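Local structure of putative alpha/beta hydrolase (Desulfitobacterium hafniense, 4RPC) at residues 65-70 and 183-188; 100-105 and 116-121; 124-129 and 188-193; 136-141 and 177-182. The protein has no established substrate but is probably a hydrolase of the alpha/beta hydrolase fold. One frame throughout, in Å; residues are numbered along the deposited sequence.

Interaction 1 (65-70 and 183-188); sequences EYMVSV and LHALLA
Ala188 O accepts from two donors: water 2 donates to Ala188 O at 2.7 Å, and Tyr192 N, just past the end of the helix, adds a backbone bond. The same water accepts from Val70 N at 3.0 Å. In this alpha/beta hydrolase fold it lies where the loop ahead of helix 70-83 runs beside helix 179-191, one of the helices inserted between strands 112-119 and 204-210. Ser69 is the N-cap of helix 70-83, its OG bonded to Glu72 N. Further along, water 1 stands 2.6 Å from His184 O and 3.2 Å from Met67 O, with more acceptors around it than it has protons to give.

The imidazole of His184 has CG anti to its carbonyl carbon (chi1 -82°), which lays it beside Tyr66. The two rings are near parallel, 13° apart, yet so slid that they barely overlap, and the nearest approach is Tyr66 CB to His184 ND1 at 3.8 Å. That nitrogen is also hydrogen-bonded to Glu180 O, one turn earlier, which would restrain the rotation of the ring. An alanine here would probably leave Tyr66 without its aromatic neighbour and Glu180 O without its side-chain donor. Nearer Ser69, SE of selenomethionine Met67 lies 4.0 Å from Ala185 CA and 4.2 Å from Ala188 CB, and Ala188 CB also rests 3.9 Å from Ser69 CA.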
loop_
_atom_site.group_PDB
_atom_site.type_symbol
_atom_site.label_atom_id
_atom_site.label_comp_id
_atom_site.label_asym_id
_atom_site.label_seq_id
_atom_site.Cartn_x
_atom_site.Cartn_y
_atom_site.Cartn_z
ATOM N N GLU A 65 -7.309 -14.692 11.538
ATOM C CA GLU A 65 -5.885 -14.591 11.777
ATOM C C GLU A 65 -5.375 -13.174 11.616
ATOM O O GLU A 65 -6.081 -12.289 11.174
ATOM C CB GLU A 65 -5.118 -15.511 10.824
ATOM C CG GLU A 65 -5.013 -14.920 9.422
ATOM C CD GLU A 65 -4.608 -15.944 8.360
ATOM O OE1 GLU A 65 -3.457 -16.497 8.380
ATOM O OE2 GLU A 65 -5.481 -16.206 7.510
ATOM N N TYR A 66 -4.104 -12.996 11.937
ATOM C CA TYR A 66 -3.477 -11.708 11.898
ATOM C C TYR A 66 -2.194 -11.853 11.116
ATOM O O TYR A 66 -1.679 -12.959 10.934
ATOM C CB TYR A 66 -3.127 -11.249 13.316
ATOM C CG TYR A 66 -4.296 -11.181 14.306
ATOM C CD1 TYR A 66 -5.450 -10.470 14.006
ATOM C CD2 TYR A 66 -4.202 -11.784 15.547
ATOM C CE1 TYR A 66 -6.459 -10.341 14.926
ATOM C CE2 TYR A 66 -5.226 -11.694 16.464
ATOM C CZ TYR A 66 -6.349 -10.976 16.154
ATOM O OH TYR A 66 -7.391 -10.900 17.073
HETATM N N MSE A 67 -1.676 -10.715 10.694
HETATM C CA MSE A 67 -0.511 -10.626 9.849
HETATM C C MSE A 67 0.716 -11.044 10.628
HETATM O O MSE A 67 0.828 -10.737 11.788
HETATM C CB MSE A 67 -0.293 -9.193 9.410
HETATM C CG MSE A 67 -0.231 -9.201 7.907
HETATM SE SE MSE A 67 0.222 -7.456 7.147
HETATM C CE MSE A 67 -1.463 -6.753 7.645
ATOM N N VAL A 68 1.629 -11.743 9.962
ATOM C CA VAL A 68 2.901 -12.167 10.541
ATOM C C VAL A 68 4.064 -11.353 9.962
ATOM O O VAL A 68 4.872 -10.858 10.683
ATOM C CB VAL A 68 3.171 -13.664 10.306
ATOM C CG1 VAL A 68 4.469 -14.100 10.982
ATOM C CG2 VAL A 68 2.048 -14.509 10.890
ATOM N N SER A 69 4.146 -11.227 8.657
ATOM C CA SER A 69 5.187 -10.448 8.061
ATOM C C SER A 69 4.826 -10.094 6.619
ATOM O O SER A 69 3.991 -10.707 5.971
ATOM C CB SER A 69 6.486 -11.270 8.033
ATOM O OG SER A 69 6.255 -12.412 7.241
ATOM N N VAL A 70 5.522 -9.105 6.110
ATOM C CA VAL A 70 5.368 -8.737 4.750
ATOM C C VAL A 70 5.711 -9.927 3.930
ATOM O O VAL A 70 5.000 -10.202 2.977
ATOM C CB VAL A 70 6.268 -7.532 4.367
ATOM C CG1 VAL A 70 6.258 -7.306 2.868
ATOM C CG2 VAL A 70 5.883 -6.290 5.121
ATOM N N LEU A 183 -2.552 -3.549 14.854
ATOM C CA LEU A 183 -1.252 -3.610 15.443
ATOM C C LEU A 183 -0.324 -4.616 14.741
ATOM O O LEU A 183 0.820 -4.304 14.455
ATOM C CB LEU A 183 -1.370 -3.903 16.957
ATOM C CG LEU A 183 -0.096 -3.967 17.745
ATOM C CD1 LEU A 183 0.487 -2.605 17.896
ATOM C CD2 LEU A 183 -0.356 -4.513 19.131
ATOM N N HIS A 184 -0.777 -5.838 14.496
ATOM C CA HIS A 184 0.075 -6.814 13.823
ATOM C C HIS A 184 0.518 -6.412 12.424
ATOM O O HIS A 184 1.645 -6.718 11.989
ATOM C CB HIS A 184 -0.654 -8.140 13.754
ATOM C CG HIS A 184 -0.514 -8.885 15.011
ATOM N ND1 HIS A 184 -1.542 -9.029 15.912
ATOM C CD2 HIS A 184 0.587 -9.398 15.595
ATOM C CE1 HIS A 184 -1.094 -9.686 16.966
ATOM N NE2 HIS A 184 0.197 -9.904 16.799
ATOM N N ALA A 185 -0.360 -5.675 11.758
ATOM C CA ALA A 185 -0.098 -5.198 10.415
ATOM C C ALA A 185 0.988 -4.144 10.488
ATOM O O ALA A 185 1.922 -4.105 9.638
ATOM C CB ALA A 185 -1.332 -4.620 9.801
ATOM N N LEU A 186 0.873 -3.297 11.493
ATOM C CA LEU A 186 1.884 -2.252 11.719
ATOM C C LEU A 186 3.242 -2.784 12.189
ATOM O O LEU A 186 4.300 -2.214 11.815
ATOM C CB LEU A 186 1.383 -1.227 12.704
ATOM C CG LEU A 186 0.265 -0.365 12.118
ATOM C CD1 LEU A 186 -0.422 0.354 13.259
ATOM C CD2 LEU A 186 0.712 0.621 11.033
ATOM N N LEU A 187 3.218 -3.841 12.982
ATOM C CA LEU A 187 4.471 -4.449 13.374
ATOM C C LEU A 187 5.180 -4.969 12.114
ATOM O O LEU A 187 6.389 -4.744 11.936
ATOM C CB LEU A 187 4.288 -5.551 14.418
ATOM C CG LEU A 187 3.739 -5.142 15.781
ATOM C CD1 LEU A 187 3.161 -6.321 16.511
ATOM C CD2 LEU A 187 4.830 -4.479 16.643
ATOM N N ALA A 188 4.400 -5.616 11.242
ATOM C CA ALA A 188 4.906 -6.151 9.971
ATOM C C ALA A 188 5.423 -5.021 9.150
ATOM O O ALA A 188 6.528 -5.099 8.664
ATOM C CB ALA A 188 3.862 -6.954 9.188
HETATM O O HOH W 1 3.189 -8.691 12.674
HETATM O O HOH W 2 7.234 -7.636 8.080
#

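Interaction 2 (100-105 and 116-121); sequences SVAVEM and LLLDGG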
loop_
_atom_site.group_PDB
_atom_site.type_symbol
_atom_site.label_atom_id
_atom_site.label_comp_id
_atom_site.label_asym_id
_atom_site.label_seq_id
_atom_site.Cartn_x
_atom_site.Cartn_y
_atom_site.Cartn_z
ATOM N N SER A 100 4.926 -2.205 0.510
ATOM C CA SER A 100 5.980 -3.123 0.932
ATOM C C SER A 100 5.625 -4.506 0.471
ATOM O O SER A 100 6.486 -5.217 0.016
ATOM C CB SER A 100 6.164 -3.140 2.461
ATOM O OG SER A 100 6.554 -1.895 2.877
ATOM N N VAL A 101 4.370 -4.871 0.569
ATOM C CA VAL A 101 3.903 -6.167 0.033
ATOM C C VAL A 101 4.135 -6.228 -1.520
ATOM O O VAL A 101 4.562 -7.251 -2.066
ATOM C CB VAL A 101 2.453 -6.406 0.361
ATOM C CG1 VAL A 101 1.948 -7.702 -0.298
ATOM C CG2 VAL A 101 2.248 -6.470 1.863
ATOM N N ALA A 102 3.871 -5.133 -2.214
ATOM C CA ALA A 102 4.075 -5.094 -3.670
ATOM C C ALA A 102 5.556 -5.339 -4.007
ATOM O O ALA A 102 5.861 -6.155 -4.841
ATOM C CB ALA A 102 3.648 -3.755 -4.219
ATOM N N VAL A 103 6.468 -4.638 -3.313
ATOM C CA VAL A 103 7.879 -4.766 -3.578
ATOM C C VAL A 103 8.308 -6.179 -3.317
ATOM O O VAL A 103 8.996 -6.800 -4.108
ATOM C CB VAL A 103 8.699 -3.770 -2.739
ATOM C CG1 VAL A 103 10.196 -4.009 -2.899
ATOM C CG2 VAL A 103 8.385 -2.366 -3.175
ATOM N N GLU A 104 7.886 -6.707 -2.185
ATOM C CA GLU A 104 8.225 -8.093 -1.842
ATOM C C GLU A 104 7.744 -9.079 -2.890
ATOM O O GLU A 104 8.408 -10.110 -3.170
ATOM C CB GLU A 104 7.631 -8.458 -0.497
ATOM C CG GLU A 104 7.894 -9.853 -0.014
ATOM C CD GLU A 104 9.315 -10.094 0.353
ATOM O OE1 GLU A 104 10.074 -9.124 0.590
ATOM O OE2 GLU A 104 9.675 -11.280 0.384
HETATM N N MSE A 105 6.572 -8.837 -3.430
HETATM C CA MSE A 105 6.123 -9.689 -4.547
HETATM C C MSE A 105 7.022 -9.585 -5.764
HETATM O O MSE A 105 7.265 -10.569 -6.417
HETATM C CB MSE A 105 4.676 -9.383 -4.892
HETATM C CG MSE A 105 3.870 -10.143 -3.824
HETATM SE SE MSE A 105 2.032 -9.684 -4.214
HETATM C CE MSE A 105 1.941 -11.127 -5.579
ATOM N N LEU A 116 5.520 -1.471 -10.711
ATOM C CA LEU A 116 5.168 -1.276 -9.314
ATOM C C LEU A 116 4.806 0.163 -9.210
ATOM O O LEU A 116 5.552 1.003 -9.721
ATOM C CB LEU A 116 6.332 -1.563 -8.399
ATOM C CG LEU A 116 6.732 -2.990 -8.204
ATOM C CD1 LEU A 116 7.984 -3.011 -7.370
ATOM C CD2 LEU A 116 5.648 -3.759 -7.524
ATOM N N LEU A 117 3.639 0.457 -8.607
ATOM C CA LEU A 117 3.293 1.829 -8.253
ATOM C C LEU A 117 3.245 1.908 -6.756
ATOM O O LEU A 117 2.358 1.281 -6.119
ATOM C CB LEU A 117 1.936 2.212 -8.790
ATOM C CG LEU A 117 1.824 2.595 -10.256
ATOM C CD1 LEU A 117 2.071 1.413 -11.141
ATOM C CD2 LEU A 117 0.492 3.277 -10.560
ATOM N N LEU A 118 4.140 2.674 -6.191
ATOM C CA LEU A 118 4.327 2.643 -4.774
ATOM C C LEU A 118 3.965 3.958 -4.196
ATOM O O LEU A 118 4.600 4.964 -4.512
ATOM C CB LEU A 118 5.776 2.272 -4.456
ATOM C CG LEU A 118 6.279 1.020 -5.127
ATOM C CD1 LEU A 118 7.781 0.819 -4.900
ATOM C CD2 LEU A 118 5.493 -0.203 -4.630
ATOM N N ASP A 119 2.925 3.962 -3.359
ATOM C CA ASP A 119 2.392 5.195 -2.806
ATOM C C ASP A 119 2.645 5.149 -1.308
ATOM O O ASP A 119 2.069 4.304 -0.640
ATOM C CB ASP A 119 0.871 5.265 -3.164
ATOM C CG ASP A 119 0.193 6.673 -2.963
ATOM O OD1 ASP A 119 0.798 7.612 -2.354
ATOM O OD2 ASP A 119 -1.000 6.836 -3.421
ATOM N N GLY A 120 3.494 6.041 -0.768
ATOM C CA GLY A 120 3.736 6.138 0.673
ATOM C C GLY A 120 4.343 4.923 1.353
ATOM O O GLY A 120 4.037 4.603 2.519
ATOM N N GLY A 121 5.260 4.298 0.647
ATOM C CA GLY A 121 6.001 3.177 1.150
ATOM C C GLY A 121 7.048 3.629 2.123
ATOM O O GLY A 121 7.577 4.750 1.999
#
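Ala102 and Val103 meet Leu116 and Leu118 chiefly through methyl groups, with no hydrogen bond between them, a compact example of how a helix is seated on a sheet. The two leucines, on one face of the strand with a residue between them, adopt the same shape. In each, CG is anti to the carbonyl carbon and beside the backbone N (chi1 -73° in Leu116, -52° in Leu118), and CD1 continues anti to CA. With the conformation repeated, both CD2 methyls reach Ala102 CB and both CD1 methyls reach Val103, but Leu118 CD2 also rests on Val103 CG2 at 3.9 Å.

Ala102 CB thus lies against the two CD2 atoms, 3.9 Å from that of Leu116 and 4.0 Å from that of Leu118. Leu116 CD2 also comes within 3.6 Å of Ala102 O.

The contact belongs to the beta-alpha-beta crossover formed by strand 88-95, helix 97-108 and strand 112-119, whose first turn carries a sequence consistent with the nucleophile elbow of alpha/beta hydrolases. The short axes of helix and strand run 154° apart in direction, close to antiparallel, and approach to 8.7 Å. Ile92 of strand 88-95 touches both Ala102 and Leu116, so the first strand of the crossover shares this core.

Val103 presents one branch only. Its CG1 is anti to the backbone N, whereas CG2 is anti to the carbonyl carbon and reaches Leu118 CD1 at 3.7 Å. The two side chains cross at about a right angle. Leu116 CD1 is more distant, 4.3 Å from Val103 CG2, and Leu194 packs on Val103 from a loop.

Interaction 3 (124-129 and 188-193); sequences EGMGEM and AAYRYD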
loop_
_atom_site.group_PDB
_atom_site.type_symbol
_atom_site.label_atom_id
_atom_site.label_comp_id
_atom_site.label_asym_id
_atom_site.label_seq_id
_atom_site.Cartn_x
_atom_site.Cartn_y
_atom_site.Cartn_z
ATOM N N GLU A 124 12.369 1.049 5.862
ATOM C CA GLU A 124 13.597 1.160 6.655
ATOM C C GLU A 124 13.924 -0.126 7.457
ATOM O O GLU A 124 15.040 -0.702 7.361
ATOM C CB GLU A 124 13.453 2.349 7.597
ATOM C CG GLU A 124 14.641 2.591 8.498
ATOM C CD GLU A 124 15.848 3.072 7.716
ATOM O OE1 GLU A 124 15.894 4.275 7.339
ATOM O OE2 GLU A 124 16.740 2.237 7.466
ATOM N N GLY A 125 12.975 -0.555 8.265
ATOM C CA GLY A 125 13.179 -1.667 9.148
ATOM C C GLY A 125 13.629 -1.236 10.526
ATOM O O GLY A 125 14.778 -1.054 10.753
HETATM N N MSE A 126 12.706 -1.084 11.445
HETATM C CA MSE A 126 12.985 -0.484 12.711
HETATM C C MSE A 126 13.537 -1.365 13.794
HETATM O O MSE A 126 13.741 -0.868 14.870
HETATM C CB MSE A 126 11.733 0.057 13.318
HETATM C CG MSE A 126 10.698 0.515 12.361
HETATM SE SE MSE A 126 10.144 2.220 13.018
HETATM C CE MSE A 126 11.485 2.935 11.797
ATOM N N GLY A 127 13.725 -2.636 13.551
ATOM C CA GLY A 127 14.303 -3.491 14.552
ATOM C C GLY A 127 13.553 -3.382 15.839
ATOM O O GLY A 127 12.369 -3.447 15.857
ATOM N N GLU A 128 14.252 -3.194 16.933
ATOM C CA GLU A 128 13.540 -3.224 18.218
ATOM C C GLU A 128 12.691 -1.980 18.541
ATOM O O GLU A 128 11.910 -2.066 19.462
ATOM C CB GLU A 128 14.472 -3.570 19.385
ATOM C CG GLU A 128 14.937 -5.031 19.399
ATOM C CD GLU A 128 13.822 -6.028 19.739
ATOM O OE1 GLU A 128 13.160 -5.909 20.803
ATOM O OE2 GLU A 128 13.620 -6.959 18.939
HETATM N N MSE A 129 12.782 -0.869 17.779
HETATM C CA MSE A 129 11.814 0.241 17.911
HETATM C C MSE A 129 10.441 -0.077 17.281
HETATM O O MSE A 129 9.451 0.682 17.445
HETATM C CB MSE A 129 12.251 1.528 17.195
HETATM C CG MSE A 129 13.585 2.213 17.451
HETATM SE SE MSE A 129 13.766 2.942 19.289
HETATM C CE MSE A 129 11.913 3.547 19.347
ATOM N N ALA A 188 4.400 -5.616 11.242
ATOM C CA ALA A 188 4.906 -6.151 9.971
ATOM C C ALA A 188 5.423 -5.021 9.150
ATOM O O ALA A 188 6.528 -5.099 8.664
ATOM C CB ALA A 188 3.862 -6.954 9.188
ATOM N N ALA A 189 4.631 -3.976 8.982
ATOM C CA ALA A 189 5.087 -2.795 8.244
ATOM C C ALA A 189 6.429 -2.247 8.739
ATOM O O ALA A 189 7.360 -2.125 7.962
ATOM C CB ALA A 189 4.051 -1.726 8.288
ATOM N N TYR A 190 6.542 -1.979 10.042
ATOM C CA TYR A 190 7.722 -1.393 10.617
ATOM C C TYR A 190 8.927 -2.328 10.705
ATOM O O TYR A 190 10.010 -1.860 10.718
ATOM C CB TYR A 190 7.405 -0.818 12.018
ATOM C CG TYR A 190 6.654 0.468 11.928
ATOM C CD1 TYR A 190 7.107 1.499 11.114
ATOM C CD2 TYR A 190 5.511 0.666 12.646
ATOM C CE1 TYR A 190 6.412 2.698 11.015
ATOM C CE2 TYR A 190 4.789 1.840 12.547
ATOM C CZ TYR A 190 5.237 2.852 11.738
ATOM O OH TYR A 190 4.570 4.031 11.678
ATOM N N ARG A 191 8.729 -3.634 10.769
ATOM C CA ARG A 191 9.807 -4.614 10.777
ATOM C C ARG A 191 10.474 -4.798 9.419
ATOM O O ARG A 191 11.664 -5.056 9.358
ATOM C CB ARG A 191 9.266 -5.982 11.207
ATOM C CG ARG A 191 10.316 -6.985 11.584
ATOM C CD ARG A 191 10.661 -6.961 13.049
ATOM N NE ARG A 191 9.471 -7.110 13.891
ATOM C CZ ARG A 191 9.449 -6.877 15.209
ATOM N NH1 ARG A 191 10.569 -6.493 15.843
ATOM N NH2 ARG A 191 8.273 -7.012 15.891
ATOM N N TYR A 192 9.708 -4.693 8.325
ATOM C CA TYR A 192 10.249 -4.997 6.977
ATOM C C TYR A 192 11.533 -4.230 6.705
ATOM O O TYR A 192 11.598 -3.011 6.796
ATOM C CB TYR A 192 9.219 -4.687 5.916
ATOM C CG TYR A 192 9.529 -5.221 4.520
ATOM C CD1 TYR A 192 9.712 -6.573 4.297
ATOM C CD2 TYR A 192 9.591 -4.390 3.444
ATOM C CE1 TYR A 192 9.970 -7.050 3.020
ATOM C CE2 TYR A 192 9.872 -4.851 2.175
ATOM C CZ TYR A 192 10.039 -6.185 1.942
ATOM O OH TYR A 192 10.317 -6.666 0.641
ATOM N N ASP A 193 12.572 -4.937 6.364
ATOM C CA ASP A 193 13.831 -4.287 6.053
ATOM C C ASP A 193 14.267 -4.617 4.622
ATOM O O ASP A 193 14.808 -5.686 4.346
ATOM C CB ASP A 193 14.832 -4.723 7.111
ATOM C CG ASP A 193 16.191 -4.057 6.983
ATOM O OD1 ASP A 193 16.412 -3.191 6.128
ATOM O OD2 ASP A 193 17.069 -4.481 7.743
HETATM O O HOH W 3 13.543 -4.262 11.456
#
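Met126 N donates to Tyr190 O at 2.9 Å, and the bond is nearly straight, 173° at the hydrogen. The next amide of the loop serves the next carbonyl of the helix through a mediator: Gly127 N donates a hydrogen bond to water 3 at 2.7 Å, and the water donates to Arg191 O at 2.9 Å. Tyr190 O receives in addition a CA-H...O contact from Gly125 CA at 3.5 Å, an approach open to glycine, since a side chain there would run into Asp193 CB.

Two consecutive carbonyls at the C-terminal end of helix 179-191 are in this way satisfied, one directly and one through a water, by the loop that leads from strand 112-119 of the alpha/beta hydrolase core to helix 130-145. A Met-aromatic contact backs them. Selenomethionine Met126 and Tyr190 run side by side, with SE 4.4 Å from the ring centroid and placed obliquely, and with CG 3.6 Å from Tyr190 CB. An alanine in place of Tyr190 would probably take the ring from the selenium and open a gap beside Thr130 and Met137, which the ring also touches. Gly127 O is hydrogen-bonded to Thr130 OG1, whereas Glu124 O and Asp193 OD1, two acceptors, stand 3.1 Å apart.

Interaction 4 (136-141 and 177-182); sequences IMADAF and ITREAL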
loop_
_atom_site.group_PDB
_atom_site.type_symbol
_atom_site.label_atom_id
_atom_site.label_comp_id
_atom_site.label_asym_id
_atom_site.label_seq_id
_atom_site.Cartn_x
_atom_site.Cartn_y
_atom_site.Cartn_z
ATOM N N ILE A 136 2.036 3.378 18.858
ATOM C CA ILE A 136 1.603 4.752 18.666
ATOM C C ILE A 136 0.712 4.894 17.441
ATOM O O ILE A 136 -0.367 5.489 17.512
ATOM C CB ILE A 136 2.786 5.700 18.616
ATOM C CG1 ILE A 136 3.314 5.878 20.037
ATOM C CG2 ILE A 136 2.409 7.051 18.009
ATOM C CD1 ILE A 136 4.709 6.411 20.071
HETATM N N MSE A 137 1.149 4.348 16.334
HETATM C CA MSE A 137 0.417 4.514 15.132
HETATM C C MSE A 137 -0.917 3.783 15.229
HETATM O O MSE A 137 -1.909 4.278 14.718
HETATM C CB MSE A 137 1.254 3.979 13.990
HETATM C CG MSE A 137 2.451 4.894 13.771
HETATM SE SE MSE A 137 1.927 6.759 13.322
HETATM C CE MSE A 137 0.491 6.238 12.071
ATOM N N ALA A 138 -0.953 2.609 15.875
ATOM C CA ALA A 138 -2.212 1.916 16.082
ATOM C C ALA A 138 -3.218 2.796 16.798
ATOM O O ALA A 138 -4.371 2.930 16.334
ATOM C CB ALA A 138 -2.029 0.590 16.846
ATOM N N ASP A 139 -2.811 3.373 17.923
ATOM C CA ASP A 139 -3.692 4.234 18.676
ATOM C C ASP A 139 -4.111 5.465 17.866
ATOM O O ASP A 139 -5.284 5.853 17.934
ATOM C CB ASP A 139 -3.060 4.719 19.973
ATOM C CG ASP A 139 -2.719 3.590 20.900
ATOM O OD1 ASP A 139 -3.281 2.475 20.719
ATOM O OD2 ASP A 139 -1.868 3.795 21.808
ATOM N N ALA A 140 -3.156 6.079 17.145
ATOM C CA ALA A 140 -3.420 7.284 16.375
ATOM C C ALA A 140 -4.525 6.957 15.373
ATOM O O ALA A 140 -5.524 7.689 15.286
ATOM C CB ALA A 140 -2.161 7.756 15.644
ATOM N N PHE A 141 -4.368 5.841 14.658
ATOM C CA PHE A 141 -5.326 5.510 13.590
ATOM C C PHE A 141 -6.739 5.246 14.113
ATOM O O PHE A 141 -7.710 5.674 13.516
ATOM C CB PHE A 141 -4.833 4.337 12.782
ATOM C CG PHE A 141 -3.965 4.712 11.618
ATOM C CD1 PHE A 141 -3.460 5.999 11.462
ATOM C CD2 PHE A 141 -3.648 3.765 10.673
ATOM C CE1 PHE A 141 -2.679 6.351 10.359
ATOM C CE2 PHE A 141 -2.877 4.097 9.568
ATOM C CZ PHE A 141 -2.378 5.402 9.416
ATOM N N ILE A 177 -12.199 -2.479 12.135
ATOM C CA ILE A 177 -10.894 -3.009 12.402
ATOM C C ILE A 177 -10.746 -3.177 13.951
ATOM O O ILE A 177 -11.354 -2.440 14.743
ATOM C CB ILE A 177 -9.791 -2.159 11.796
ATOM C CG1 ILE A 177 -8.430 -2.866 11.865
ATOM C CG2 ILE A 177 -9.675 -0.841 12.501
ATOM C CD1 ILE A 177 -8.302 -4.039 10.913
ATOM N N THR A 178 -10.055 -4.234 14.341
ATOM C CA THR A 178 -9.680 -4.405 15.727
ATOM C C THR A 178 -8.286 -3.960 15.947
ATOM O O THR A 178 -7.447 -4.016 15.056
ATOM C CB THR A 178 -9.801 -5.865 16.165
ATOM O OG1 THR A 178 -8.871 -6.687 15.439
ATOM C CG2 THR A 178 -11.194 -6.303 15.964
ATOM N N ARG A 179 -8.011 -3.521 17.155
ATOM C CA ARG A 179 -6.690 -3.049 17.462
ATOM C C ARG A 179 -5.628 -4.144 17.247
ATOM O O ARG A 179 -4.559 -3.871 16.619
ATOM C CB ARG A 179 -6.599 -2.408 18.850
ATOM C CG ARG A 179 -5.176 -1.918 19.137
ATOM C CD ARG A 179 -5.086 -1.099 20.400
ATOM N NE ARG A 179 -3.819 -0.368 20.520
ATOM C CZ ARG A 179 -2.653 -0.904 20.860
ATOM N NH1 ARG A 179 -2.516 -2.210 21.043
ATOM N NH2 ARG A 179 -1.585 -0.128 20.925
ATOM N N GLU A 180 -5.937 -5.382 17.634
ATOM C CA GLU A 180 -4.916 -6.425 17.447
ATOM C C GLU A 180 -4.576 -6.566 15.992
ATOM O O GLU A 180 -3.444 -6.733 15.664
ATOM C CB GLU A 180 -5.340 -7.808 17.944
ATOM C CG GLU A 180 -4.934 -8.228 19.361
ATOM C CD GLU A 180 -3.506 -7.949 19.818
ATOM O OE1 GLU A 180 -2.606 -8.786 19.548
ATOM O OE2 GLU A 180 -3.313 -6.913 20.511
ATOM N N ALA A 181 -5.566 -6.516 15.105
ATOM C CA ALA A 181 -5.306 -6.752 13.688
ATOM C C ALA A 181 -4.462 -5.634 13.104
ATOM O O ALA A 181 -3.507 -5.842 12.352
ATOM C CB ALA A 181 -6.620 -6.896 12.931
ATOM N N LEU A 182 -4.813 -4.446 13.500
ATOM C CA LEU A 182 -4.105 -3.240 13.069
ATOM C C LEU A 182 -2.703 -3.248 13.560
ATOM O O LEU A 182 -1.769 -2.988 12.797
ATOM C CB LEU A 182 -4.812 -2.015 13.627
ATOM C CG LEU A 182 -4.204 -0.640 13.479
ATOM C CD1 LEU A 182 -4.048 -0.412 12.006
ATOM C CD2 LEU A 182 -5.113 0.440 14.050
#
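Helix 130-145 and the start of helix 179-191 come nearest at Ala138 and Leu182, whose CA atoms are 6.3 Å apart. Small and branched side chains fill the space between the backbones, and a salt bridge joins the helices where the side chains are partly exposed. Arg179 stretches out from CG to NE and meets Asp139 side-on, both nitrogens on a single oxygen: NE lies 2.9 Å and NH2 3.1 Å from Asp139 OD1. The oxygen sits at the edge of the guanidinium and near its plane; NE comes to it nearly in line with the carboxylate C-O bond, NH2 from above the carboxylate plane. The two groups are turned 39° against each other. NH2 has a second partner in Asn135 OD1, a turn earlier on the same helix as Asp139, which would further restrain the guanidinium. Over one of its faces rests Ala138 CB, 4.2 Å from NH2.

Leu182 carries the apolar half. Its CD2 approaches Ala138 O to 3.5 Å and touches Phe141 CB at 4.1 Å. Thr178, the N-cap of helix 179-191, accepts a weak bond from Ala181 N at its OG1. Leu142 touches Arg179 and Leu182, and Leu186 continues the interface along Met137 and Ala138. Both helices belong to the helical insertion between strands 112-119 and 204-210 of the alpha/beta hydrolase fold, consistent with a cap over the catalytic side.

Helix 179-191 is the common thread: interactions 4, 1 and 3 follow one another along it, with centres about 11 Å apart from 4 to 1 and again from 1 to 3. Interaction 2 lies in the core and is tied to interactions 1 and 3 by, among others, Val70 CG1 on Ser100 O at 3.5 Å and a probable hydrogen bond of 2.5 Å between Glu104 OE1 and Tyr192 OH. Interactions 2 and 4 do not touch; their nearest atoms are about 9 Å apart. The side chains of Tyr190 and Phe141 lie near, without touching, Ser96, His241 and Glu213, whose geometry is consistent with a catalytic triad, so the inserted helices probably border the active site.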